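Local coordinates for protein metallo-beta-lactamase (Chryseobacterium indologenes, PDB 3L6N) that hydrolyses the beta-lactam ring of penicillins, cephalosporins and carbapenems with the help of zinc, and so confers resistance to these antibiotics, at residues A[16-21]-A[42-47]; A[56-61]-A[67-72]. All blocks are in the same frame, centred on the assembly; numbering follows the deposited sequence. Where two conformers were deposited one is given.

Contact 1. Residues A[16-21]-A[42-47]; sequences HIYKTF and VVLFDV
Y18 reaches across to the main chain of D46 and V47, and this single aromatic side chain carries nearly the whole contact between residues 16-21 and 42-47. It is a worked example of how a tyrosine can link non-adjacent strands of one sheet: the ring spans the gap, and the hydroxyl finds a backbone carbonyl just past the end of the second strand. From CB, which points toward 42-47, the chain leaves with CG between the backbone N and the carbonyl carbon (chi1 77°), and this turn sends the ring out over the sheet. CG, CD1 and CD2 come close to nothing in 42-47 and carry the ring across. D46 O lies at the edge of the ring, near its plane, 3.8 Å from Y18 CZ, with CE2 a little farther off. At the tip, OH donates a hydrogen bond of 2.7 Å to D46 O. The C=O...O angle is 124°, and the donor is tilted 27° from the carbonyl plane. The same OH packs against the backbone of the next residue, 3.3 Å from V47 CA, and L44 CD1 is a looser neighbour at 4.5 Å. The peptide that receives this bond follows D46, whose carboxylate binds T75 and R81 and lies near the zinc ligands H76 and C158; Y18 therefore meets the backbone of a residue bordering the metal site. In the mixed sheet, strand 27-38 runs between strands 15-24 and 41-45, and Y18 passes over it, touching S33. Helix 54-65 packs on this face of the sheet, with L57 against Y18 and I61 against L44, while V69 and V72 of strand 69-73 flank L44 from the next strand.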
loop_
_atom_site.group_PDB
_atom_site.type_symbol
_atom_site.label_atom_id
_atom_site.label_comp_id
_atom_site.label_asym_id
_atom_site.label_seq_id
_atom_site.Cartn_x
_atom_site.Cartn_y
_atom_site.Cartn_z
ATOM N N HIS A 16 2.401 -11.419 -1.002
ATOM C CA HIS A 16 1.688 -11.516 0.273
ATOM C C HIS A 16 0.897 -10.270 0.599
ATOM O O HIS A 16 1.382 -9.151 0.417
ATOM C CB HIS A 16 2.677 -11.754 1.422
ATOM C CG HIS A 16 3.375 -13.084 1.380
ATOM N ND1 HIS A 16 4.333 -13.391 0.434
ATOM C CD2 HIS A 16 3.284 -14.169 2.187
ATOM C CE1 HIS A 16 4.794 -14.612 0.659
ATOM N NE2 HIS A 16 4.177 -15.105 1.719
ATOM N N ILE A 17 -0.322 -10.474 1.100
ATOM C CA ILE A 17 -1.120 -9.426 1.732
ATOM C C ILE A 17 -0.806 -9.527 3.207
ATOM O O ILE A 17 -0.788 -10.623 3.736
ATOM C CB ILE A 17 -2.628 -9.687 1.554
ATOM C CG1 ILE A 17 -2.986 -9.698 0.065
ATOM C CG2 ILE A 17 -3.458 -8.650 2.335
ATOM C CD1 ILE A 17 -4.098 -10.695 -0.270
ATOM N N TYR A 18 -0.512 -8.407 3.860
ATOM C CA TYR A 18 -0.389 -8.423 5.319
ATOM C C TYR A 18 -1.226 -7.328 5.963
ATOM O O TYR A 18 -1.363 -6.230 5.426
ATOM C CB TYR A 18 1.076 -8.429 5.797
ATOM C CG TYR A 18 1.833 -7.117 5.750
ATOM C CD1 TYR A 18 1.954 -6.322 6.896
ATOM C CD2 TYR A 18 2.476 -6.693 4.589
ATOM C CE1 TYR A 18 2.676 -5.134 6.881
ATOM C CE2 TYR A 18 3.212 -5.501 4.562
ATOM C CZ TYR A 18 3.306 -4.726 5.714
ATOM O OH TYR A 18 4.010 -3.541 5.713
ATOM N N LYS A 19 -1.813 -7.647 7.111
ATOM C CA LYS A 19 -2.724 -6.704 7.773
ATOM C C LYS A 19 -2.075 -6.260 9.074
ATOM O O LYS A 19 -1.538 -7.090 9.800
ATOM C CB LYS A 19 -4.063 -7.373 8.112
ATOM C CG LYS A 19 -4.883 -7.888 6.947
ATOM C CD LYS A 19 -6.227 -8.449 7.429
ATOM C CE LYS A 19 -7.147 -7.367 7.998
ATOM N NZ LYS A 19 -7.841 -6.498 6.986
ATOM N N THR A 20 -2.087 -4.956 9.335
ATOM C CA THR A 20 -1.643 -4.426 10.636
ATOM C C THR A 20 -2.736 -3.567 11.249
ATOM O O THR A 20 -3.660 -3.127 10.562
ATOM C CB THR A 20 -0.313 -3.637 10.555
ATOM O OG1 THR A 20 -0.490 -2.408 9.841
ATOM C CG2 THR A 20 0.777 -4.484 9.899
ATOM N N PHE A 21 -2.627 -3.353 12.557
ATOM C CA PHE A 21 -3.708 -2.753 13.329
ATOM C C PHE A 21 -3.211 -1.544 14.087
ATOM O O PHE A 21 -2.049 -1.490 14.499
ATOM C CB PHE A 21 -4.254 -3.777 14.324
ATOM C CG PHE A 21 -4.847 -4.985 13.670
ATOM C CD1 PHE A 21 -4.069 -6.118 13.426
ATOM C CD2 PHE A 21 -6.182 -4.988 13.278
ATOM C CE1 PHE A 21 -4.623 -7.235 12.794
ATOM C CE2 PHE A 21 -6.741 -6.099 12.659
ATOM C CZ PHE A 21 -5.963 -7.221 12.417
ATOM N N VAL A 42 13.114 -9.088 0.179
ATOM C CA VAL A 42 11.678 -8.804 0.215
ATOM C C VAL A 42 11.400 -7.316 -0.002
ATOM O O VAL A 42 12.089 -6.454 0.553
ATOM C CB VAL A 42 11.075 -9.305 1.544
ATOM C CG1 VAL A 42 9.607 -8.948 1.670
ATOM C CG2 VAL A 42 11.260 -10.815 1.651
ATOM N N VAL A 43 10.385 -7.032 -0.813
ATOM C CA VAL A 43 9.962 -5.653 -1.074
ATOM C C VAL A 43 8.667 -5.401 -0.299
ATOM O O VAL A 43 7.706 -6.146 -0.477
ATOM C CB VAL A 43 9.696 -5.442 -2.578
ATOM C CG1 VAL A 43 9.265 -4.013 -2.840
ATOM C CG2 VAL A 43 10.970 -5.768 -3.391
ATOM N N LEU A 44 8.650 -4.373 0.557
ATOM C CA LEU A 44 7.408 -3.960 1.238
ATOM C C LEU A 44 6.678 -2.935 0.408
ATOM O O LEU A 44 7.302 -2.032 -0.159
ATOM C CB LEU A 44 7.686 -3.313 2.599
ATOM C CG LEU A 44 8.413 -4.129 3.650
ATOM C CD1 LEU A 44 8.419 -3.325 4.943
ATOM C CD2 LEU A 44 7.736 -5.481 3.878
ATOM N N PHE A 45 5.354 -3.088 0.351
ATOM C CA PHE A 45 4.460 -2.077 -0.192
ATOM C C PHE A 45 3.613 -1.545 0.939
ATOM O O PHE A 45 2.637 -2.175 1.349
ATOM C CB PHE A 45 3.621 -2.647 -1.342
ATOM C CG PHE A 45 4.458 -3.087 -2.500
ATOM C CD1 PHE A 45 4.909 -4.397 -2.586
ATOM C CD2 PHE A 45 4.843 -2.170 -3.476
ATOM C CE1 PHE A 45 5.721 -4.800 -3.639
ATOM C CE2 PHE A 45 5.649 -2.567 -4.537
ATOM C CZ PHE A 45 6.084 -3.895 -4.615
ATOM N N ASP A 46 4.035 -0.374 1.421
ATOM C CA ASP A 46 3.536 0.252 2.648
ATOM C C ASP A 46 3.992 -0.510 3.875
ATOM O O ASP A 46 4.390 -1.671 3.794
ATOM C CB ASP A 46 2.029 0.486 2.593
ATOM C CG ASP A 46 1.657 1.364 1.429
ATOM O OD1 ASP A 46 2.336 2.395 1.270
ATOM O OD2 ASP A 46 0.710 1.028 0.683
ATOM N N VAL A 47 3.955 0.177 5.012
ATOM C CA VAL A 47 4.603 -0.305 6.241
ATOM C C VAL A 47 3.574 -0.486 7.357
ATOM O O VAL A 47 2.451 0.034 7.247
ATOM C CB VAL A 47 5.714 0.672 6.700
ATOM C CG1 VAL A 47 6.781 0.827 5.618
ATOM C CG2 VAL A 47 5.133 2.035 7.065
#

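Contact 2. Residues A[56-61]-A[67-72]; sequences SLMDTI and LPVVAV. With SO4 (sulfate ion), chain D.
A beta-alpha-beta unit of the metallo-beta-lactamase fold, made of strand 41-45, helix 54-65 and strand 69-73, contains this contact, in which the helix packs back on the strand that follows it. The principle illustrated is that a branched residue at the start of the returning strand can receive two successive turns of the helix. V69 is that residue. Its CB points toward the helix, and CG1 lies anti to the backbone N (chi1 173°), which leaves CG2 beside that N and anti to the carbonyl carbon, where it meets both I61 and M58. I61 comes in at a slant, placing CD1 4.1 Å from V69 CG2. Its other branch, CG2, packs 3.8 Å from the carbonyl oxygen of L67, in the loop that leads into the strand. One turn earlier, M58 was modelled in two conformers; in one of them M58 CG lies 4.0 Å from V69 CG2 and M58 SD 4.1 Å from V69 CB, the two side chains crossing at about a right angle. Outside the two segments, F87 and F88 of helix 86-90 pack on M58. A water gives a polar link between the segments: it donates hydrogen bonds to M58 O (2.8 Å) and L67 O (3.0 Å), joining a helix carbonyl to a loop carbonyl.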
loop_
_atom_site.group_PDB
_atom_site.type_symbol
_atom_site.label_atom_id
_atom_site.label_comp_id
_atom_site.label_asym_id
_atom_site.label_seq_id
_atom_site.Cartn_x
_atom_site.Cartn_y
_atom_site.Cartn_z
ATOM N N SER A 56 9.626 -5.837 14.231
ATOM C CA SER A 56 8.900 -7.087 14.394
ATOM C C SER A 56 8.544 -7.709 13.047
ATOM O O SER A 56 8.717 -8.910 12.853
ATOM C CB SER A 56 7.626 -6.851 15.211
ATOM O OG SER A 56 6.954 -8.071 15.445
ATOM N N LEU A 57 8.047 -6.888 12.123
ATOM C CA LEU A 57 7.696 -7.385 10.785
ATOM C C LEU A 57 8.936 -7.890 10.058
ATOM O O LEU A 57 8.896 -8.953 9.462
ATOM C CB LEU A 57 7.014 -6.307 9.944
ATOM C CG LEU A 57 6.668 -6.770 8.517
ATOM C CD1 LEU A 57 5.599 -7.854 8.536
ATOM C CD2 LEU A 57 6.205 -5.571 7.733
ATOM N N MET A 58 10.027 -7.129 10.126
ATOM C CA MET A 58 11.278 -7.543 9.497
ATOM C C MET A 58 11.771 -8.878 10.058
ATOM O O MET A 58 12.173 -9.759 9.298
ATOM C CB MET A 58 12.353 -6.459 9.620
ATOM C CG MET A 58 12.028 -5.188 8.847
ATOM S SD MET A 58 13.533 -4.415 8.214
ATOM C CE MET A 58 14.435 -4.209 9.749
ATOM N N ASP A 59 11.702 -9.032 11.381
ATOM C CA ASP A 59 12.087 -10.292 12.035
ATOM C C ASP A 59 11.222 -11.464 11.587
ATOM O O ASP A 59 11.734 -12.568 11.357
ATOM C CB ASP A 59 12.006 -10.164 13.565
ATOM C CG ASP A 59 13.021 -9.180 14.131
ATOM O OD1 ASP A 59 13.955 -8.773 13.414
ATOM O OD2 ASP A 59 12.863 -8.823 15.321
ATOM N N THR A 60 9.917 -11.220 11.466
ATOM C CA THR A 60 8.969 -12.248 11.044
ATOM C C THR A 60 9.268 -12.678 9.604
ATOM O O THR A 60 9.294 -13.863 9.294
ATOM C CB THR A 60 7.527 -11.740 11.217
ATOM O OG1 THR A 60 7.278 -11.566 12.620
ATOM C CG2 THR A 60 6.498 -12.731 10.664
ATOM N N ILE A 61 9.515 -11.702 8.740
ATOM C CA ILE A 61 9.848 -11.980 7.347
ATOM C C ILE A 61 11.166 -12.763 7.224
ATOM O O ILE A 61 11.256 -13.705 6.432
ATOM C CB ILE A 61 9.866 -10.670 6.516
ATOM C CG1 ILE A 61 8.442 -10.119 6.372
ATOM C CG2 ILE A 61 10.519 -10.874 5.128
ATOM C CD1 ILE A 61 8.372 -8.682 5.808
ATOM N N LEU A 67 15.083 -14.173 4.302
ATOM C CA LEU A 67 15.453 -13.020 3.492
ATOM C C LEU A 67 15.204 -11.711 4.222
ATOM O O LEU A 67 14.278 -11.609 5.032
ATOM C CB LEU A 67 14.680 -13.031 2.174
ATOM C CG LEU A 67 15.141 -14.097 1.176
ATOM C CD1 LEU A 67 14.081 -14.316 0.110
ATOM C CD2 LEU A 67 16.471 -13.721 0.546
ATOM N N PRO A 68 16.032 -10.701 3.933
ATOM C CA PRO A 68 15.875 -9.375 4.498
ATOM C C PRO A 68 14.902 -8.555 3.660
ATOM O O PRO A 68 14.640 -8.885 2.500
ATOM C CB PRO A 68 17.285 -8.793 4.368
ATOM C CG PRO A 68 17.811 -9.391 3.115
ATOM C CD PRO A 68 17.234 -10.793 3.079
ATOM N N VAL A 69 14.358 -7.500 4.261
ATOM C CA VAL A 69 13.674 -6.458 3.491
ATOM C C VAL A 69 14.735 -5.616 2.776
ATOM O O VAL A 69 15.666 -5.099 3.410
ATOM C CB VAL A 69 12.807 -5.569 4.393
ATOM C CG1 VAL A 69 12.233 -4.391 3.600
ATOM C CG2 VAL A 69 11.689 -6.389 5.004
ATOM N N VAL A 70 14.596 -5.501 1.461
ATOM C CA VAL A 70 15.577 -4.775 0.650
ATOM C C VAL A 70 15.029 -3.529 -0.033
ATOM O O VAL A 70 15.795 -2.758 -0.607
ATOM C CB VAL A 70 16.299 -5.709 -0.370
ATOM C CG1 VAL A 70 16.990 -6.854 0.380
ATOM C CG2 VAL A 70 15.339 -6.233 -1.452
ATOM N N ALA A 71 13.711 -3.320 0.034
ATOM C CA ALA A 71 13.101 -2.121 -0.544
ATOM C C ALA A 71 11.744 -1.871 0.091
ATOM O O ALA A 71 11.034 -2.822 0.461
ATOM C CB ALA A 71 12.963 -2.259 -2.047
ATOM N N VAL A 72 11.388 -0.596 0.220
ATOM C CA VAL A 72 10.071 -0.217 0.747
ATOM C C VAL A 72 9.480 0.794 -0.218
ATOM O O VAL A 72 10.113 1.824 -0.496
ATOM C CB VAL A 72 10.199 0.421 2.145
ATOM C CG1 VAL A 72 8.839 0.931 2.650
ATOM C CG2 VAL A 72 10.803 -0.578 3.138
HETATM S S SO4 D . 7.052 -15.173 13.977
HETATM O O1 SO4 D . 6.138 -14.034 13.879
HETATM O O2 SO4 D . 6.455 -16.335 13.319
HETATM O O3 SO4 D . 8.315 -14.849 13.321
HETATM O O4 SO4 D . 7.306 -15.479 15.384
HETATM O O HOH W 1 13.513 -9.422 6.875
#

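In the fold
From the N terminus the chain lays down strand 15-24, returns through strand 27-38 and comes back as strand 41-45, where contact 1 closes this mainly beta excursion across the intervening strand. The chain then enters helix 54-65 and turns into strand 69-73, and contact 2 closes that much shorter loop. The two are in series, neither nesting nor crossing, with centres about 10 Å apart. They meet directly: V42 N and V42 O make probable hydrogen bonds of 2.8 Å with P68 O and V70 N, and V42 packs on I61. Together they tie the antiparallel part of the seven-stranded sheet to its parallel part beneath one helix.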